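Local coordinates for type VI secretion system component (Escherichia coli O6, PDB 2P5Z), which is a component of the type VI secretion system, resembles the phage T4 tail proteins gp27 and gp5, and probably forms part of a phage-like puncturing device, at residues 17-22 with 64-70; 29-35 with 350-356; 388-392 with 409-415. The contacts are given in a common frame with arbitrary orientation. Residues are numbered along the deposited sequence.

Contact 1: 17-22 with 64-70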
loop_
_atom_site.group_PDB
_atom_site.type_symbol
_atom_site.label_atom_id
_atom_site.label_comp_id
_atom_site.label_asym_id
_atom_site.label_seq_id
_atom_site.Cartn_x
_atom_site.Cartn_y
_atom_site.Cartn_z
ATOM N N HIS A 17 -17.101 24.345 23.676
ATOM C CA HIS A 17 -16.271 24.377 22.437
ATOM C C HIS A 17 -16.781 25.343 21.385
ATOM O O HIS A 17 -17.948 25.275 20.992
ATOM C CB HIS A 17 -16.150 22.989 21.835
ATOM C CG HIS A 17 -15.529 22.004 22.759
ATOM N ND1 HIS A 17 -16.263 21.049 23.427
ATOM C CD2 HIS A 17 -14.246 21.850 23.161
ATOM C CE1 HIS A 17 -15.458 20.342 24.196
ATOM N NE2 HIS A 17 -14.227 20.801 24.046
ATOM N N LYS A 18 -15.896 26.236 20.936
ATOM C CA LYS A 18 -16.254 27.254 19.954
ATOM C C LYS A 18 -15.391 27.169 18.692
ATOM O O LYS A 18 -14.215 26.813 18.738
ATOM C CB LYS A 18 -16.152 28.669 20.553
ATOM C CG LYS A 18 -16.974 28.898 21.826
ATOM C CD LYS A 18 -17.647 30.266 21.818
ATOM C CE LYS A 18 -18.312 30.585 23.156
ATOM N NZ LYS A 18 -17.363 31.229 24.111
ATOM N N LEU A 19 -15.999 27.513 17.570
ATOM C CA LEU A 19 -15.335 27.502 16.296
ATOM C C LEU A 19 -15.635 28.841 15.665
ATOM O O LEU A 19 -16.802 29.190 15.459
ATOM C CB LEU A 19 -15.921 26.403 15.407
ATOM C CG LEU A 19 -15.197 25.786 14.195
ATOM C CD1 LEU A 19 -16.164 25.755 13.040
ATOM C CD2 LEU A 19 -13.871 26.456 13.769
ATOM N N LYS A 20 -14.584 29.593 15.365
ATOM C CA LYS A 20 -14.740 30.852 14.659
ATOM C C LYS A 20 -14.081 30.751 13.321
ATOM O O LYS A 20 -12.904 30.477 13.237
ATOM C CB LYS A 20 -14.098 31.985 15.430
ATOM C CG LYS A 20 -15.073 32.800 16.241
ATOM C CD LYS A 20 -14.318 33.797 17.125
ATOM C CE LYS A 20 -13.428 33.070 18.138
ATOM N NZ LYS A 20 -12.533 33.983 18.907
ATOM N N ILE A 21 -14.851 30.958 12.273
ATOM C CA ILE A 21 -14.305 31.048 10.950
ATOM C C ILE A 21 -14.457 32.483 10.456
ATOM O O ILE A 21 -15.579 32.960 10.335
ATOM C CB ILE A 21 -15.069 30.140 10.004
ATOM C CG1 ILE A 21 -15.062 28.700 10.529
ATOM C CG2 ILE A 21 -14.493 30.248 8.574
ATOM C CD1 ILE A 21 -16.199 27.852 9.936
ATOM N N ARG A 22 -13.341 33.153 10.173
ATOM C CA ARG A 22 -13.330 34.548 9.732
ATOM C C ARG A 22 -14.242 34.855 8.540
ATOM O O ARG A 22 -14.185 34.196 7.503
ATOM C CB ARG A 22 -11.892 35.001 9.443
ATOM C CG ARG A 22 -11.732 36.135 8.397
ATOM C CD ARG A 22 -10.268 36.380 8.023
ATOM N NE ARG A 22 -9.651 37.404 8.860
ATOM C CZ ARG A 22 -8.974 37.181 9.991
ATOM N NH1 ARG A 22 -8.465 38.210 10.659
ATOM N NH2 ARG A 22 -8.794 35.949 10.459
ATOM N N GLN A 64 -10.558 30.108 4.330
ATOM C CA GLN A 64 -10.672 31.040 5.478
ATOM C C GLN A 64 -9.969 30.588 6.753
ATOM O O GLN A 64 -9.813 29.399 6.988
ATOM C CB GLN A 64 -12.136 31.308 5.821
ATOM C CG GLN A 64 -12.921 32.004 4.722
ATOM C CD GLN A 64 -12.306 33.330 4.370
ATOM O OE1 GLN A 64 -11.796 34.049 5.236
ATOM N NE2 GLN A 64 -12.313 33.651 3.106
ATOM N N ASP A 65 -9.567 31.557 7.571
ATOM C CA ASP A 65 -8.970 31.315 8.886
ATOM C C ASP A 65 -9.992 30.730 9.832
ATOM O O ASP A 65 -11.167 31.072 9.780
ATOM C CB ASP A 65 -8.507 32.619 9.529
ATOM C CG ASP A 65 -7.212 33.134 8.957
ATOM O OD1 ASP A 65 -6.755 32.599 7.928
ATOM O OD2 ASP A 65 -6.652 34.091 9.535
ATOM N N GLY A 66 -9.528 29.880 10.729
ATOM C CA GLY A 66 -10.414 29.221 11.637
ATOM C C GLY A 66 -9.732 29.134 12.975
ATOM O O GLY A 66 -8.515 28.949 13.045
ATOM N N ALA A 67 -10.516 29.263 14.040
ATOM C CA ALA A 67 -9.986 29.100 15.375
ATOM C C ALA A 67 -10.930 28.177 16.134
ATOM O O ALA A 67 -12.149 28.358 16.073
ATOM C CB ALA A 67 -9.894 30.419 16.050
ATOM N N PHE A 68 -10.375 27.186 16.822
ATOM C CA PHE A 68 -11.189 26.245 17.546
ATOM C C PHE A 68 -10.737 26.214 18.988
ATOM O O PHE A 68 -9.569 25.947 19.247
ATOM C CB PHE A 68 -11.091 24.861 16.929
ATOM C CG PHE A 68 -11.924 23.832 17.632
ATOM C CD1 PHE A 68 -13.312 23.856 17.529
ATOM C CD2 PHE A 68 -11.327 22.847 18.402
ATOM C CE1 PHE A 68 -14.082 22.922 18.161
ATOM C CE2 PHE A 68 -12.095 21.907 19.042
ATOM C CZ PHE A 68 -13.480 21.947 18.920
ATOM N N SER A 69 -11.652 26.481 19.922
ATOM C CA SER A 69 -11.268 26.609 21.330
ATOM C C SER A 69 -11.996 25.655 22.242
ATOM O O SER A 69 -13.112 25.255 21.958
ATOM C CB SER A 69 -11.520 28.027 21.845
ATOM O OG SER A 69 -11.479 28.968 20.798
ATOM N N LEU A 70 -11.347 25.299 23.341
ATOM C CA LEU A 70 -12.022 24.687 24.481
ATOM C C LEU A 70 -12.292 25.786 25.507
ATOM O O LEU A 70 -11.364 26.434 25.993
ATOM C CB LEU A 70 -11.150 23.583 25.075
ATOM C CG LEU A 70 -11.562 22.631 26.213
ATOM C CD1 LEU A 70 -13.031 22.687 26.715
ATOM C CD2 LEU A 70 -11.203 21.209 25.776
#
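His17, Arg22 and Asp65 lose the most surface here, and they sit at the two ends of an antiparallel strand pair. At one end Arg22 makes a salt bridge, its NH2 lying 3.0 Å from OD2 of Asp65, while Arg22 N donates to Asp65 O at 3.0 Å. A long, flexible arginine suits this exposed edge, where it can meet the acid without leaving solvent. At the other end the flat ring of His17 slots in edge-to-face with Phe33, which Phe68 also meets edge-to-face; His17 CB lies 4.1 Å from Phe68 CZ, and His17 CA makes a CA-H...O contact with Ser69 O (3.3 Å). Between these ends runs a regular ladder, Lys18 bonding Ser69 and Lys20 bonding Ala67 in both directions (Lys20 N to Ala67 O 2.8 Å). Strand 18-21 thereby joins the large mixed sheet of the hub region, probably the counterpart of gp27, strand 65-70 pairing onward with strand 85-99. Lys18, Lys20, Ala67 and Ser69 share one face, both lysines exposed, whereas Leu19, Ile21 and Phe68 are buried on the other. There Leu19 CB meets the Phe68 ring edge at CD1, 4.2 Å away, and Ile21 pairs with Gly66, which has no side chain (CA-CA 4.4 Å).

Contact 2: 29-35 with 350-356; sequences DVLTFEG and TSAARDR
This antiparallel pairing belongs to the large mixed sheet of the phage-baseplate-hub region, where strand 29-38 lies between strands 44-51 and 343-353. The axes of segments 29-35 and 350-353 approach to 4.7 Å, with 178° between their N-to-C directions. Thr32-Ala353 and Glu34-Ser351 are non-hydrogen-bonded pairs, Phe33-Ala352 and Gly35-Thr350 hydrogen-bonded ones; all eight residues are extended (phi -125 to -166°, psi 127 to 173°). Phe33 N donates to Ala352 O at 3.1 Å and Gly35 N to Thr350 O at 2.9 Å; the return bonds, Ala352 N to Phe33 O (3.4 Å) and Thr350 N to Gly35 O (2.9 Å), are weak. Hydroxyls reinforce the ladder: Thr32 OG1 donates to Ala352 O at 2.8 Å, Ser351 OG to Phe33 O at 2.9 Å. Leu31 (phi/psi -84/-73) forms with Thr32 a classic beta bulge opposite Gln48. Phe33, chi1 p, lays its ring over the Ser351-Ala352 backbone, CE1 3.5 Å from the small Ala352 CB; Thr350 CG2 meets the ring edge at Phe33 CE2 (3.2 Å), in space left by side-chain-less Gly35. Arg354 (chi1 m, chi2 t) turns off at -59/-31, Arg356 N bonding Ala353 O at 3.2 Å. Arg354 N donates to Leu31 O (3.2 Å), NE to Val30 O (2.9 Å) and NH2 to Asp29 O (2.8 Å); NH2 also hydrogen-bonds Thr50 OG1 on strand 44-51. Leu31 CD1 covers one guanidinium face, Asp29 OD2 the opposite one, 3.1 Å from Arg354 NH2. Where regular pairing stops, arginine thus supplies donors to successive carbonyls, while the Asp29 salt bridge acts through charge alone, no N-H pointing at the oxygen.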
loop_
_atom_site.group_PDB
_atom_site.type_symbol
_atom_site.label_atom_id
_atom_site.label_comp_id
_atom_site.label_asym_id
_atom_site.label_seq_id
_atom_site.Cartn_x
_atom_site.Cartn_y
_atom_site.Cartn_z
ATOM N N ASP A 29 -22.690 26.502 15.630
ATOM C CA ASP A 29 -22.913 25.842 16.895
ATOM C C ASP A 29 -22.338 24.420 16.856
ATOM O O ASP A 29 -22.871 23.547 16.175
ATOM C CB ASP A 29 -24.409 25.847 17.195
ATOM C CG ASP A 29 -24.730 25.413 18.607
ATOM O OD1 ASP A 29 -23.831 25.494 19.486
ATOM O OD2 ASP A 29 -25.896 24.992 18.837
ATOM N N VAL A 30 -21.258 24.202 17.603
ATOM C CA VAL A 30 -20.513 22.953 17.535
ATOM C C VAL A 30 -21.316 21.758 18.029
ATOM O O VAL A 30 -21.716 21.699 19.189
ATOM C CB VAL A 30 -19.166 23.050 18.298
ATOM C CG1 VAL A 30 -18.424 21.720 18.272
ATOM C CG2 VAL A 30 -18.294 24.150 17.707
ATOM N N LEU A 31 -21.555 20.818 17.118
ATOM C CA LEU A 31 -22.257 19.580 17.412
ATOM C C LEU A 31 -21.297 18.561 17.986
ATOM O O LEU A 31 -21.316 18.285 19.179
ATOM C CB LEU A 31 -22.882 19.043 16.141
ATOM C CG LEU A 31 -23.812 17.844 16.257
ATOM C CD1 LEU A 31 -24.920 18.144 17.231
ATOM C CD2 LEU A 31 -24.387 17.521 14.899
ATOM N N THR A 32 -20.441 18.010 17.130
ATOM C CA THR A 32 -19.403 17.076 17.581
ATOM C C THR A 32 -18.055 17.331 16.889
ATOM O O THR A 32 -18.003 17.952 15.826
ATOM C CB THR A 32 -19.851 15.597 17.386
ATOM O OG1 THR A 32 -18.910 14.718 18.016
ATOM C CG2 THR A 32 -20.004 15.245 15.922
ATOM N N PHE A 33 -16.969 16.863 17.499
ATOM C CA PHE A 33 -15.679 16.930 16.841
ATOM C C PHE A 33 -14.741 15.757 17.102
ATOM O O PHE A 33 -14.813 15.092 18.133
ATOM C CB PHE A 33 -14.966 18.255 17.138
ATOM C CG PHE A 33 -14.227 18.275 18.438
ATOM C CD1 PHE A 33 -14.812 18.805 19.570
ATOM C CD2 PHE A 33 -12.948 17.788 18.539
ATOM C CE1 PHE A 33 -14.125 18.848 20.773
ATOM C CE2 PHE A 33 -12.280 17.817 19.743
ATOM C CZ PHE A 33 -12.862 18.339 20.861
ATOM N N GLU A 34 -13.818 15.566 16.164
ATOM C CA GLU A 34 -12.737 14.612 16.297
ATOM C C GLU A 34 -11.451 15.293 15.840
ATOM O O GLU A 34 -11.406 15.865 14.749
ATOM C CB GLU A 34 -13.035 13.388 15.447
ATOM C CG GLU A 34 -12.347 12.131 15.922
ATOM C CD GLU A 34 -13.259 10.920 15.824
ATOM O OE1 GLU A 34 -14.320 11.022 15.160
ATOM O OE2 GLU A 34 -12.916 9.871 16.417
ATOM N N GLY A 35 -10.429 15.260 16.695
ATOM C CA GLY A 35 -9.135 15.884 16.425
ATOM C C GLY A 35 -7.938 14.939 16.549
ATOM O O GLY A 35 -7.984 13.969 17.296
ATOM N N THR A 350 -8.644 13.080 20.001
ATOM C CA THR A 350 -9.319 14.107 20.769
ATOM C C THR A 350 -10.786 14.167 20.359
ATOM O O THR A 350 -11.096 14.027 19.177
ATOM C CB THR A 350 -8.525 15.420 20.567
ATOM O OG1 THR A 350 -7.711 15.661 21.715
ATOM C CG2 THR A 350 -9.373 16.581 20.346
ATOM N N SER A 351 -11.691 14.310 21.331
ATOM C CA SER A 351 -13.141 14.258 21.036
ATOM C C SER A 351 -14.081 14.961 22.037
ATOM O O SER A 351 -13.744 15.142 23.210
ATOM C CB SER A 351 -13.610 12.815 20.888
ATOM O OG SER A 351 -14.551 12.763 19.837
ATOM N N ALA A 352 -15.256 15.345 21.542
ATOM C CA ALA A 352 -16.388 15.764 22.364
ATOM C C ALA A 352 -17.635 15.793 21.525
ATOM O O ALA A 352 -17.588 15.610 20.293
ATOM C CB ALA A 352 -16.177 17.115 22.963
ATOM N N ALA A 353 -18.751 16.015 22.213
ATOM C CA ALA A 353 -20.040 16.248 21.580
ATOM C C ALA A 353 -20.840 16.993 22.614
ATOM O O ALA A 353 -20.428 17.063 23.778
ATOM C CB ALA A 353 -20.716 14.945 21.208
ATOM N N ARG A 354 -21.966 17.566 22.198
ATOM C CA ARG A 354 -22.866 18.260 23.118
ATOM C C ARG A 354 -23.399 17.356 24.249
ATOM O O ARG A 354 -23.635 17.828 25.356
ATOM C CB ARG A 354 -24.022 18.881 22.345
ATOM C CG ARG A 354 -23.673 20.174 21.625
ATOM C CD ARG A 354 -24.888 20.701 20.889
ATOM N NE ARG A 354 -24.527 21.418 19.670
ATOM C CZ ARG A 354 -25.379 21.662 18.681
ATOM N NH1 ARG A 354 -26.633 21.241 18.777
ATOM N NH2 ARG A 354 -24.987 22.320 17.603
ATOM N N ASP A 355 -23.552 16.060 23.966
ATOM C CA ASP A 355 -23.963 15.076 24.959
ATOM C C ASP A 355 -22.848 14.170 25.483
ATOM O O ASP A 355 -23.134 13.067 25.941
ATOM C CB ASP A 355 -25.068 14.187 24.383
ATOM C CG ASP A 355 -24.616 13.401 23.161
ATOM O OD1 ASP A 355 -23.772 13.914 22.403
ATOM O OD2 ASP A 355 -25.113 12.273 22.949
ATOM N N ARG A 356 -21.590 14.599 25.425
ATOM C CA ARG A 356 -20.493 13.697 25.822
ATOM C C ARG A 356 -19.309 14.401 26.458
ATOM O O ARG A 356 -18.811 13.991 27.506
ATOM C CB ARG A 356 -20.007 12.862 24.634
ATOM C CG ARG A 356 -19.466 11.503 25.037
ATOM C CD ARG A 356 -18.793 10.740 23.885
ATOM N NE ARG A 356 -19.150 11.204 22.534
ATOM C CZ ARG A 356 -18.296 11.758 21.672
ATOM N NH1 ARG A 356 -17.027 11.941 22.011
ATOM N NH2 ARG A 356 -18.713 12.142 20.472
#

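Contact 3: 388-392 with 409-415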
loop_
_atom_site.group_PDB
_atom_site.type_symbol
_atom_site.label_atom_id
_atom_site.label_comp_id
_atom_site.label_asym_id
_atom_site.label_seq_id
_atom_site.Cartn_x
_atom_site.Cartn_y
_atom_site.Cartn_z
ATOM N N PRO A 388 17.258 13.863 -18.529
ATOM C CA PRO A 388 17.958 14.629 -19.551
ATOM C C PRO A 388 18.454 15.956 -18.984
ATOM O O PRO A 388 17.784 16.567 -18.146
ATOM C CB PRO A 388 16.883 14.874 -20.610
ATOM C CG PRO A 388 15.587 14.821 -19.866
ATOM C CD PRO A 388 15.797 13.838 -18.738
ATOM N N ALA A 389 19.641 16.377 -19.404
ATOM C CA ALA A 389 20.121 17.692 -19.035
ATOM C C ALA A 389 20.873 18.330 -20.192
ATOM O O ALA A 389 21.273 17.643 -21.130
ATOM C CB ALA A 389 20.993 17.600 -17.830
ATOM N N ARG A 390 21.046 19.645 -20.123
ATOM C CA ARG A 390 21.867 20.372 -21.078
ATOM C C ARG A 390 23.074 20.926 -20.370
ATOM O O ARG A 390 22.922 21.599 -19.355
ATOM C CB ARG A 390 21.088 21.528 -21.693
ATOM C CG ARG A 390 20.167 21.110 -22.800
ATOM C CD ARG A 390 20.015 22.219 -23.819
ATOM N NE ARG A 390 19.306 21.742 -25.004
ATOM C CZ ARG A 390 17.988 21.821 -25.169
ATOM N NH1 ARG A 390 17.230 22.366 -24.222
ATOM N NH2 ARG A 390 17.425 21.359 -26.281
ATOM N N VAL A 391 24.265 20.650 -20.910
ATOM C CA VAL A 391 25.504 21.257 -20.401
ATOM C C VAL A 391 25.505 22.751 -20.718
ATOM O O VAL A 391 25.205 23.150 -21.839
ATOM C CB VAL A 391 26.762 20.582 -20.968
ATOM C CG1 VAL A 391 27.983 21.014 -20.179
ATOM C CG2 VAL A 391 26.631 19.076 -20.885
ATOM N N THR A 392 25.771 23.571 -19.703
ATOM C CA THR A 392 25.800 25.025 -19.861
ATOM C C THR A 392 27.233 25.557 -19.864
ATOM O O THR A 392 28.194 24.801 -19.669
ATOM C CB THR A 392 24.973 25.764 -18.763
ATOM O OG1 THR A 392 25.211 25.174 -17.476
ATOM C CG2 THR A 392 23.483 25.721 -19.087
ATOM N N TYR A 409 30.940 19.104 -14.554
ATOM C CA TYR A 409 30.187 20.044 -15.384
ATOM C C TYR A 409 29.018 20.633 -14.604
ATOM O O TYR A 409 28.468 19.971 -13.723
ATOM C CB TYR A 409 29.619 19.326 -16.600
ATOM C CG TYR A 409 30.647 18.776 -17.557
ATOM C CD1 TYR A 409 31.123 17.466 -17.432
ATOM C CD2 TYR A 409 31.127 19.554 -18.608
ATOM C CE1 TYR A 409 32.061 16.953 -18.320
ATOM C CE2 TYR A 409 32.065 19.050 -19.500
ATOM C CZ TYR A 409 32.526 17.749 -19.355
ATOM O OH TYR A 409 33.456 17.250 -20.241
ATOM N N ARG A 410 28.636 21.871 -14.916
ATOM C CA ARG A 410 27.367 22.411 -14.417
ATOM C C ARG A 410 26.292 22.178 -15.458
ATOM O O ARG A 410 26.379 22.650 -16.593
ATOM C CB ARG A 410 27.423 23.898 -14.049
ATOM C CG ARG A 410 26.042 24.450 -13.670
ATOM C CD ARG A 410 26.088 25.810 -12.995
ATOM N NE ARG A 410 26.340 26.897 -13.940
ATOM C CZ ARG A 410 25.404 27.517 -14.658
ATOM N NH1 ARG A 410 24.127 27.165 -14.558
ATOM N NH2 ARG A 410 25.750 28.493 -15.489
ATOM N N VAL A 411 25.264 21.450 -15.056
ATOM C CA VAL A 411 24.290 20.978 -16.000
ATOM C C VAL A 411 22.909 21.529 -15.652
ATOM O O VAL A 411 22.633 21.865 -14.503
ATOM C CB VAL A 411 24.383 19.449 -16.089
ATOM C CG1 VAL A 411 23.311 18.750 -15.255
ATOM C CG2 VAL A 411 24.349 19.034 -17.513
ATOM N N ASN A 412 22.066 21.669 -16.662
ATOM C CA ASN A 412 20.790 22.343 -16.524
ATOM C C ASN A 412 19.705 21.407 -16.989
ATOM O O ASN A 412 19.795 20.877 -18.092
ATOM C CB ASN A 412 20.786 23.570 -17.424
ATOM C CG ASN A 412 19.743 24.585 -17.033
ATOM O OD1 ASN A 412 18.533 24.327 -17.117
ATOM N ND2 ASN A 412 20.203 25.766 -16.620
ATOM N N LEU A 413 18.674 21.204 -16.168
ATOM C CA LEU A 413 17.636 20.213 -16.512
ATOM C C LEU A 413 16.177 20.689 -16.605
ATOM O O LEU A 413 15.254 19.898 -16.479
ATOM C CB LEU A 413 17.799 18.890 -15.735
ATOM C CG LEU A 413 17.849 18.609 -14.234
ATOM C CD1 LEU A 413 19.147 17.896 -13.917
ATOM C CD2 LEU A 413 17.761 19.822 -13.405
ATOM N N ASP A 414 15.989 21.977 -16.862
ATOM C CA ASP A 414 14.675 22.516 -17.173
ATOM C C ASP A 414 14.453 22.373 -18.675
ATOM O O ASP A 414 15.388 22.513 -19.457
ATOM C CB ASP A 414 14.598 23.985 -16.748
ATOM C CG ASP A 414 13.236 24.612 -17.017
ATOM O OD1 ASP A 414 12.207 23.898 -16.947
ATOM O OD2 ASP A 414 13.194 25.829 -17.294
ATOM N N PHE A 415 13.225 22.072 -19.079
ATOM C CA PHE A 415 12.906 21.925 -20.503
ATOM C C PHE A 415 11.633 22.672 -20.895
ATOM O O PHE A 415 11.362 23.762 -20.390
ATOM C CB PHE A 415 12.811 20.441 -20.887
ATOM C CG PHE A 415 14.152 19.764 -21.034
ATOM C CD1 PHE A 415 14.765 19.157 -19.948
ATOM C CD2 PHE A 415 14.803 19.744 -22.259
ATOM C CE1 PHE A 415 16.000 18.545 -20.082
ATOM C CE2 PHE A 415 16.037 19.130 -22.396
ATOM C CZ PHE A 415 16.635 18.532 -21.304
HETATM O O HOH W 1 17.398 22.615 -21.439
#
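Backbone hydrogen bonds between Arg390 and Asn412 are among the shortest polar links: Arg390 N donates to Asn412 O at 2.7 Å, and Asn412 N to Arg390 O at 2.8 Å. Further along, Arg410 O accepts twice from Thr392, from OG1 at 2.9 Å and from N at 3.3 Å, so the threonine hydroxyl reinforces the pairing where strand 387-391 has ended. A water bridges Arg390 NH1 and Asp414 O, 2.8 Å from each, while the Arg390 guanidinium also forms a salt bridge with Glu451. These are neighbouring strands of the five-stranded antiparallel sheet in the OB domain, probably the gp5-like part; their short axes cross at 125°, consistent with the strong coiling of OB barrels. Buried Ala389, Val391 and Val411 fill the interior compactly: Ala389 CB lies 3.7 Å from Val411 CG1, and Val391 CG2 4.1 Å from Val411 CG2. At the margin, Phe415 sets CE2 over a face of the Arg390 guanidinium (3.9 Å from Arg390 NH1) and CZ 3.7 Å from Pro388 CB; Pro388 also touches Glu457 of a second subunit.

Contacts 1 and 2 belong to one large mixed sheet, their centres about 13 Å apart, and they touch: Phe68 CZ lies 3.5 Å from Phe33 CD1, and His17 CE1 3.5 Å from Ala352 CB. Their segments alternate along the chain, since strand 29-38 follows strand 18-21 and precedes strand 65-70, whereas residues 350-356 come back after some 300 residues. The hub region, probably gp27-like, is therefore knitted together from sequence-distant strands. Contact 3 comes later, in a separate five-stranded sheet on the opposite side of the chain's centre, its centre about 48 Å from that of contact 1 and about 55 Å from that of contact 2. One chain thus carries hub and OB regions in series, consistent with an evolutionary origin shared with phage tails.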